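Local coordinates for BH2602 protein (Bacillus halodurans, PDB 3NWZ) that binds coenzyme A and probably hydrolyses acyl-CoA thioesters, at residues D34-A38 against A49-Q53; F64-I70 against T124-A130; P77-V81 against K119-G123; M94-V98 against I140-G144. The contacts are given in a common frame with arbitrary orientation. Residues are numbered along the deposited sequence.

Contact 1. Residues D34-A38 against A49-Q53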
# COMPACT_ATOMS: atom_id res chain seq x y z
N ASP A 34 24.36 7.02 25.35
CA ASP A 34 23.45 6.36 26.30
C ASP A 34 22.85 5.12 25.63
O ASP A 34 22.78 4.05 26.23
CB ASP A 34 22.28 7.28 26.69
CG ASP A 34 22.70 8.44 27.56
OD1 ASP A 34 23.50 8.24 28.50
OD2 ASP A 34 22.20 9.56 27.32
N GLY A 35 22.40 5.30 24.39
CA GLY A 35 21.81 4.20 23.65
C GLY A 35 22.72 3.01 23.68
O GLY A 35 22.41 2.02 24.36
N LEU A 36 23.84 3.12 22.97
CA LEU A 36 24.88 2.09 22.86
C LEU A 36 25.20 1.48 24.22
O LEU A 36 25.49 0.30 24.33
CB LEU A 36 26.15 2.70 22.27
CG LEU A 36 26.02 3.60 21.03
CD1 LEU A 36 27.39 4.17 20.68
CD2 LEU A 36 25.44 2.82 19.87
N LEU A 37 25.14 2.32 25.24
CA LEU A 37 25.43 1.92 26.61
C LEU A 37 24.30 1.04 27.14
O LEU A 37 24.55 0.05 27.82
CB LEU A 37 25.59 3.18 27.47
CG LEU A 37 26.68 3.20 28.55
CD1 LEU A 37 27.90 2.45 28.08
CD2 LEU A 37 27.03 4.65 28.88
N ALA A 38 23.06 1.41 26.84
CA ALA A 38 21.91 0.64 27.28
C ALA A 38 21.84 -0.61 26.40
O ALA A 38 21.20 -1.60 26.74
CB ALA A 38 20.62 1.46 27.14
N ALA A 49 16.25 0.20 18.34
CA ALA A 49 15.33 0.37 19.46
C ALA A 49 16.06 1.13 20.56
O ALA A 49 15.54 2.11 21.10
CB ALA A 49 14.89 -0.99 19.97
N SER A 50 17.27 0.68 20.86
CA SER A 50 18.11 1.31 21.88
C SER A 50 18.41 2.79 21.62
O SER A 50 18.35 3.61 22.54
CB SER A 50 19.43 0.55 22.01
OG SER A 50 20.33 1.28 22.83
N LEU A 51 18.75 3.13 20.38
CA LEU A 51 19.08 4.51 20.04
C LEU A 51 17.85 5.36 19.84
O LEU A 51 17.94 6.58 19.79
CB LEU A 51 19.96 4.57 18.79
CG LEU A 51 21.46 4.27 18.94
CD1 LEU A 51 21.70 3.14 19.92
CD2 LEU A 51 22.03 3.92 17.58
N THR A 52 16.69 4.72 19.71
CA THR A 52 15.49 5.52 19.53
C THR A 52 14.66 5.59 20.80
O THR A 52 13.75 6.39 20.91
CB THR A 52 14.65 4.99 18.37
OG1 THR A 52 13.64 5.96 18.06
CG2 THR A 52 14.00 3.67 18.73
N GLN A 53 15.00 4.74 21.77
CA GLN A 53 14.32 4.70 23.07
C GLN A 53 12.82 4.34 23.07
O GLN A 53 12.07 4.83 23.91
CB GLN A 53 14.49 6.06 23.77
CG GLN A 53 15.86 6.71 23.61
CD GLN A 53 15.77 8.23 23.45
OE1 GLN A 53 15.18 8.92 24.28
NE2 GLN A 53 16.37 8.75 22.38
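The side chain of L51 lies across the backbone of helix 23-40, its CD1 atom 3.9 Å from CA of G35 and 3.7 Å from N of L36. The arrangement is helix-helix packing between two consecutive helices that precede the hotdog sheet, and it illustrates a general principle: a glycine at the contact lets two helices approach closely. The CA atoms of G35 and L51 are only 4.5 Å apart, and a CB on G35 would fall 2.7 Å from CD1 of L51, in the space the leucine takes. L36 points its CA-to-CB bond away, yet its side chain bends back, CD2 of L36 lying 3.8 Å from CD1 of L51. Both leucines are also covered by a second subunit, L36 by F17 and L51 by L73 of that chain. Q53, with positive phi, ends the helical backbone before strand 55-58. Next to L51, S50 takes the t rotamer and its OG lies 2.7 Å from O of G35, while CB of A38 approaches the same OG at 4.3 Å.

Contact 2. Residues F64-I70 against T124-A130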
# COMPACT_ATOMS: atom_id res chain seq x y z
N PHE A 64 -2.03 -2.66 20.21
CA PHE A 64 -0.66 -2.55 20.68
C PHE A 64 -0.06 -1.14 20.51
O PHE A 64 -0.24 -0.46 19.49
CB PHE A 64 0.19 -3.61 19.99
CG PHE A 64 1.32 -4.10 20.84
CD1 PHE A 64 2.57 -3.48 20.79
CD2 PHE A 64 1.13 -5.15 21.71
CE1 PHE A 64 3.61 -3.90 21.60
CE2 PHE A 64 2.17 -5.58 22.53
CZ PHE A 64 3.41 -4.96 22.47
N GLU A 65 0.71 -0.71 21.50
CA GLU A 65 1.25 0.63 21.48
C GLU A 65 2.77 0.76 21.58
O GLU A 65 3.44 0.11 22.39
CB GLU A 65 0.56 1.39 22.61
CG GLU A 65 0.73 2.89 22.66
CD GLU A 65 -0.22 3.52 23.67
OE1 GLU A 65 -1.45 3.48 23.44
OE2 GLU A 65 0.25 4.03 24.71
N VAL A 66 3.30 1.63 20.73
CA VAL A 66 4.73 1.92 20.69
C VAL A 66 4.91 3.43 20.59
O VAL A 66 4.47 4.03 19.60
CB VAL A 66 5.46 1.33 19.46
CG1 VAL A 66 6.93 1.63 19.57
CG2 VAL A 66 5.24 -0.15 19.34
N ARG A 67 5.52 4.03 21.60
CA ARG A 67 5.78 5.46 21.52
C ARG A 67 7.28 5.70 21.33
O ARG A 67 8.12 4.90 21.74
CB ARG A 67 5.24 6.21 22.75
CG ARG A 67 5.90 5.96 24.07
CD ARG A 67 5.02 6.51 25.19
NE ARG A 67 3.79 5.73 25.32
CZ ARG A 67 3.72 4.52 25.88
NH1 ARG A 67 4.80 3.94 26.38
NH2 ARG A 67 2.55 3.89 25.93
N LEU A 68 7.60 6.79 20.66
CA LEU A 68 8.98 7.13 20.36
C LEU A 68 9.22 8.60 20.61
O LEU A 68 8.53 9.45 20.06
CB LEU A 68 9.25 6.80 18.90
CG LEU A 68 10.55 7.19 18.21
CD1 LEU A 68 10.87 6.14 17.15
CD2 LEU A 68 10.41 8.56 17.58
N PRO A 69 10.20 8.92 21.47
CA PRO A 69 10.54 10.30 21.79
C PRO A 69 10.98 11.01 20.52
O PRO A 69 11.69 10.43 19.69
CB PRO A 69 11.71 10.15 22.77
CG PRO A 69 11.47 8.84 23.42
CD PRO A 69 10.99 7.98 22.28
N ILE A 70 10.55 12.27 20.35
CA ILE A 70 10.98 13.03 19.19
C ILE A 70 12.18 13.92 19.57
O ILE A 70 12.11 14.72 20.50
CB ILE A 70 9.87 13.94 18.61
CG1 ILE A 70 8.66 13.09 18.20
CG2 ILE A 70 10.44 14.74 17.37
CD1 ILE A 70 7.52 13.89 17.61
N THR A 124 6.64 16.15 21.07
CA THR A 124 7.66 15.51 21.89
C THR A 124 7.80 14.00 21.72
O THR A 124 8.79 13.42 22.15
CB THR A 124 7.41 15.81 23.36
OG1 THR A 124 6.11 15.33 23.74
CG2 THR A 124 7.51 17.30 23.62
N TYR A 125 6.81 13.35 21.11
CA TYR A 125 6.89 11.91 20.89
C TYR A 125 5.80 11.42 19.95
O TYR A 125 4.79 12.08 19.77
CB TYR A 125 6.78 11.15 22.21
CG TYR A 125 5.40 11.21 22.81
CD1 TYR A 125 5.08 12.17 23.77
CD2 TYR A 125 4.40 10.36 22.37
CE1 TYR A 125 3.79 12.28 24.27
CE2 TYR A 125 3.10 10.46 22.87
CZ TYR A 125 2.81 11.42 23.81
OH TYR A 125 1.53 11.53 24.29
N LEU A 126 6.02 10.26 19.34
CA LEU A 126 5.03 9.68 18.44
C LEU A 126 4.38 8.48 19.11
O LEU A 126 4.97 7.86 19.99
CB LEU A 126 5.66 9.28 17.11
CG LEU A 126 6.15 10.51 16.32
CD1 LEU A 126 6.25 10.19 14.84
CD2 LEU A 126 5.15 11.65 16.53
N ARG A 127 3.15 8.17 18.72
CA ARG A 127 2.47 7.05 19.35
C ARG A 127 1.81 6.20 18.30
O ARG A 127 0.76 6.55 17.80
CB ARG A 127 1.42 7.57 20.35
CG ARG A 127 1.14 6.61 21.49
CD ARG A 127 -0.05 7.08 22.34
NE ARG A 127 -1.34 6.80 21.72
CZ ARG A 127 -2.29 7.71 21.53
NH1 ARG A 127 -2.10 8.96 21.91
NH2 ARG A 127 -3.44 7.36 20.96
N ALA A 128 2.43 5.08 17.94
CA ALA A 128 1.81 4.23 16.94
C ALA A 128 0.90 3.19 17.61
O ALA A 128 1.26 2.58 18.62
CB ALA A 128 2.91 3.53 16.07
N VAL A 129 -0.29 2.99 17.05
CA VAL A 129 -1.24 2.01 17.62
C VAL A 129 -1.69 1.02 16.57
O VAL A 129 -2.26 1.41 15.55
CB VAL A 129 -2.50 2.70 18.22
CG1 VAL A 129 -3.39 1.64 18.94
CG2 VAL A 129 -2.07 3.81 19.16
N ALA A 130 -1.48 -0.26 16.84
CA ALA A 130 -1.83 -1.32 15.90
C ALA A 130 -2.91 -2.28 16.42
O ALA A 130 -3.00 -2.52 17.62
CB ALA A 130 -0.53 -2.12 15.53
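Charge is concentrated on one face of this strand pair, where E65, R67 and R127 form a salt-bridge network. R67 NH2 donates a 2.6 Å hydrogen bond to OE2 of E65, its neighbour two residues back, whereas the bridge across the strands, from E65 OE1 to R127 NE, is long at 3.7 Å. The charged residues share their face with Y125, P69 and the buried V129. The backbone beneath is regular antiparallel pairing: F64 with A130, V66 with A128 and L68 with L126 each exchange two hydrogen bonds, the shortest being L126 N to L68 O at 2.7 Å. A further bond, I70 N to T124 O at 2.8 Å, extends the pattern beyond the strands. In the hotdog fold such a sheet wraps around a central helix; here V66, L68 and A128 face L89 and I85 of helix 83-100. At the end of the pair, I70 folds toward its partner strand, with CD1 3.4 Å from CD2 of L126 and CG1 3.4 Å from CA of Y125.

Contact 3. Residues P77-V81 against K119-G123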
# COMPACT_ATOMS: atom_id res chain seq x y z
N PRO A 77 15.57 17.02 7.41
CA PRO A 77 16.05 18.39 7.24
C PRO A 77 15.16 19.53 7.77
O PRO A 77 15.68 20.56 8.18
CB PRO A 77 16.30 18.49 5.73
CG PRO A 77 15.49 17.35 5.14
CD PRO A 77 15.68 16.26 6.15
N LEU A 78 13.84 19.34 7.80
CA LEU A 78 12.95 20.39 8.29
C LEU A 78 12.38 20.21 9.71
O LEU A 78 11.27 20.68 10.00
CB LEU A 78 11.81 20.62 7.31
CG LEU A 78 12.17 21.43 6.06
CD1 LEU A 78 12.73 22.79 6.48
CD2 LEU A 78 13.19 20.66 5.23
N ASN A 79 13.13 19.55 10.59
CA ASN A 79 12.71 19.32 11.97
C ASN A 79 11.32 18.69 12.05
O ASN A 79 10.48 19.07 12.87
CB ASN A 79 12.75 20.62 12.77
CG ASN A 79 14.17 21.12 13.01
OD1 ASN A 79 14.90 21.45 12.06
ND2 ASN A 79 14.57 21.16 14.28
N MSE A 80 11.11 17.73 11.16
CA MSE A 80 9.86 16.98 11.06
C MSE A 80 10.34 15.53 11.22
O MSE A 80 11.43 15.20 10.75
CB MSE A 80 9.26 17.19 9.66
CG MSE A 80 7.77 16.91 9.52
SE MSE A 80 7.11 17.34 7.74
CE MSE A 80 6.81 19.24 7.96
N VAL A 81 9.55 14.69 11.88
CA VAL A 81 9.95 13.29 12.06
C VAL A 81 10.16 12.62 10.71
O VAL A 81 9.29 12.65 9.84
CB VAL A 81 8.88 12.49 12.84
CG1 VAL A 81 9.24 11.01 12.85
CG2 VAL A 81 8.79 13.02 14.26
N LYS A 119 -0.17 14.03 8.45
CA LYS A 119 0.35 15.25 9.06
C LYS A 119 1.80 15.05 9.48
O LYS A 119 2.21 13.94 9.83
CB LYS A 119 -0.49 15.64 10.28
CG LYS A 119 -1.83 16.29 9.94
CD LYS A 119 -2.60 16.72 11.19
CE LYS A 119 -3.06 15.52 12.01
NZ LYS A 119 -4.03 14.69 11.25
N PRO A 120 2.58 16.13 9.46
CA PRO A 120 4.00 16.10 9.84
C PRO A 120 4.14 15.58 11.26
O PRO A 120 3.49 16.09 12.17
CB PRO A 120 4.41 17.57 9.76
CG PRO A 120 3.50 18.11 8.70
CD PRO A 120 2.18 17.50 9.07
N GLY A 121 4.99 14.57 11.45
CA GLY A 121 5.19 14.08 12.79
C GLY A 121 5.92 15.16 13.58
O GLY A 121 7.04 15.51 13.22
N MSE A 122 5.31 15.71 14.62
CA MSE A 122 5.96 16.74 15.41
C MSE A 122 5.44 16.77 16.85
O MSE A 122 4.34 16.29 17.13
CB MSE A 122 5.78 18.11 14.77
CG MSE A 122 6.15 18.15 13.29
SE MSE A 122 6.14 19.92 12.52
CE MSE A 122 7.44 19.61 11.13
N GLY A 123 6.23 17.34 17.74
CA GLY A 123 5.85 17.39 19.13
C GLY A 123 6.96 16.73 19.92
O GLY A 123 8.11 16.73 19.46
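A single hydrogen bond joins the two loops: V81 N donates to G121 O at 3.0 Å and is almost straight, with an angle of 172° at the hydrogen. It ties backbone to backbone where the two segments run closest, the CA atoms of V81 and G121 being 4.9 Å apart. The close approach is compatible with a glycine at G121: a CB there would lie 2.9 Å from CB of V81, a clash. In the hotdog fold the central helix enters the concave side of the sheet, and the residues of 77-81 lead directly into helix 83-100, while 119-123 connects strand 108-117 to strand 125-135; the bond therefore fastens the approach to the helix to the loop between those strands. An apolar contact lies beside the hydrogen bond, SE of selenomethionine M80, a poorly ordered residue, being 3.4 Å from CB of P120. CE of selenomethionine M122 makes a van der Waals contact with a backbone carbonyl, 3.5 Å from O of N79. Beyond the pair, N76 OD1 accepts a hydrogen bond from M80 N within one loop, whereas K119 NZ donates to T153 O and so ties its loop to strand 153-163. Packing between subunits is added at the ends, with P77 against T46 of a second subunit and K119 against H134 of a third, a residue seen to bind CoA in this protein.

Contact 4. Residues M94-V98 against I140-G144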
# COMPACT_ATOMS: atom_id res chain seq x y z
N MSE A 94 2.96 -2.95 14.69
CA MSE A 94 2.26 -4.05 14.06
C MSE A 94 2.95 -5.39 14.25
O MSE A 94 2.30 -6.46 14.28
CB MSE A 94 2.11 -3.78 12.58
CG MSE A 94 1.55 -2.42 12.30
SE MSE A 94 1.45 -2.09 10.42
CE MSE A 94 -0.46 -2.03 10.23
N GLY A 95 4.27 -5.34 14.39
CA GLY A 95 5.02 -6.56 14.59
C GLY A 95 4.77 -7.12 15.97
O GLY A 95 4.25 -8.23 16.12
N GLN A 96 5.12 -6.35 16.99
CA GLN A 96 4.93 -6.81 18.34
C GLN A 96 3.49 -7.27 18.54
O GLN A 96 3.26 -8.26 19.25
CB GLN A 96 5.33 -5.71 19.32
CG GLN A 96 6.83 -5.38 19.23
CD GLN A 96 7.38 -4.72 20.48
OE1 GLN A 96 6.79 -3.79 21.02
NE2 GLN A 96 8.51 -5.20 20.95
N MSE A 97 2.54 -6.58 17.91
CA MSE A 97 1.12 -6.96 17.95
C MSE A 97 1.02 -8.41 17.45
O MSE A 97 0.65 -9.31 18.20
CB MSE A 97 0.30 -6.04 17.02
CG MSE A 97 -1.21 -6.37 16.90
SE MSE A 97 -2.31 -5.89 18.45
CE MSE A 97 -1.99 -7.47 19.55
N VAL A 98 1.37 -8.62 16.18
CA VAL A 98 1.34 -9.97 15.60
C VAL A 98 2.00 -11.02 16.51
O VAL A 98 1.41 -12.06 16.83
CB VAL A 98 2.07 -10.03 14.24
CG1 VAL A 98 1.92 -11.42 13.63
CG2 VAL A 98 1.53 -8.99 13.31
N ILE A 140 -0.93 -12.80 8.65
CA ILE A 140 -1.69 -12.01 9.60
C ILE A 140 -1.76 -10.58 9.13
O ILE A 140 -0.74 -9.92 8.98
CB ILE A 140 -1.08 -12.03 11.03
CG1 ILE A 140 -1.32 -13.39 11.68
CG2 ILE A 140 -1.72 -10.95 11.88
CD1 ILE A 140 -0.68 -13.53 13.03
N VAL A 141 -2.98 -10.12 8.88
CA VAL A 141 -3.24 -8.77 8.42
C VAL A 141 -3.51 -7.93 9.66
O VAL A 141 -4.35 -8.29 10.49
CB VAL A 141 -4.44 -8.77 7.48
CG1 VAL A 141 -4.78 -7.34 7.05
CG2 VAL A 141 -4.12 -9.65 6.27
N VAL A 142 -2.79 -6.82 9.77
CA VAL A 142 -2.91 -5.91 10.90
C VAL A 142 -3.04 -4.50 10.35
O VAL A 142 -2.77 -4.26 9.18
CB VAL A 142 -1.66 -6.02 11.82
CG1 VAL A 142 -0.39 -5.88 11.00
CG2 VAL A 142 -1.70 -4.93 12.90
N GLU A 143 -3.45 -3.56 11.21
CA GLU A 143 -3.64 -2.18 10.80
C GLU A 143 -3.17 -1.27 11.93
O GLU A 143 -3.22 -1.66 13.09
CB GLU A 143 -5.11 -1.91 10.52
CG GLU A 143 -5.96 -1.70 11.79
CD GLU A 143 -7.43 -1.53 11.50
OE1 GLU A 143 -7.80 -0.57 10.79
OE2 GLU A 143 -8.22 -2.37 11.98
N GLY A 144 -2.75 -0.06 11.59
CA GLY A 144 -2.29 0.85 12.63
C GLY A 144 -2.31 2.34 12.30
O GLY A 144 -2.51 2.74 11.17
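V142 is the bump at the centre of this contact, and one side of helix 83-100 supplies the hollow. Selenomethionines M94 and M97, together with V98, are spaced so that their side chains border one depression, into which V142 projects: its CG1 lies 3.6 Å from CB of M94 and 4.3 Å from CG2 of V98, while its CG2 is 4.3 Å from CG of M97. A second fit lies further along the helix, where V98 CG1 meets CD1 of I140 at 3.4 Å. I140 lies about 6 Å, side chain to side chain, from H134 and R139, residues seen to bind CoA in this protein, though none is bound to this chain here. At the other end M94 stretches over the strand itself, its CE 3.4 Å from O of V142 and 3.3 Å from N of G144. This is the core of the hotdog fold, a helix laid on the concave face of an antiparallel sheet; the axes of segments 94-98 and 140-144 approach to 9.0 Å, and F161 of the adjoining strand completes the wall. V141 and E143 point away, to a face packed by H116 and M156 of a third subunit. No hydrogen bond crosses the interface, so shape and apolar burial hold helix to strand.

In the fold
Contact 1 comes first along the chain and closes before the others open, whereas contact 3 is nested within the loop closed by contact 2, and contact 4 alternates with both. Contacts 2 and 4 share one antiparallel sheet, through neighbouring strands 125-135 and 139-147, and lie about 15 Å apart between centres, touching where A130 meets M97 and E143. Contact 3, about 14 Å from contact 2 between centres, touches it through I70 and V81. The helical pair of contact 1 meets the sheet at T52 and L68, and lies on the opposite side of the chain's centre from contact 4, about 24 Å between centres. The hotdog core is thus built by long-range closures around helix 83-100, with the N-terminal helices added at one side.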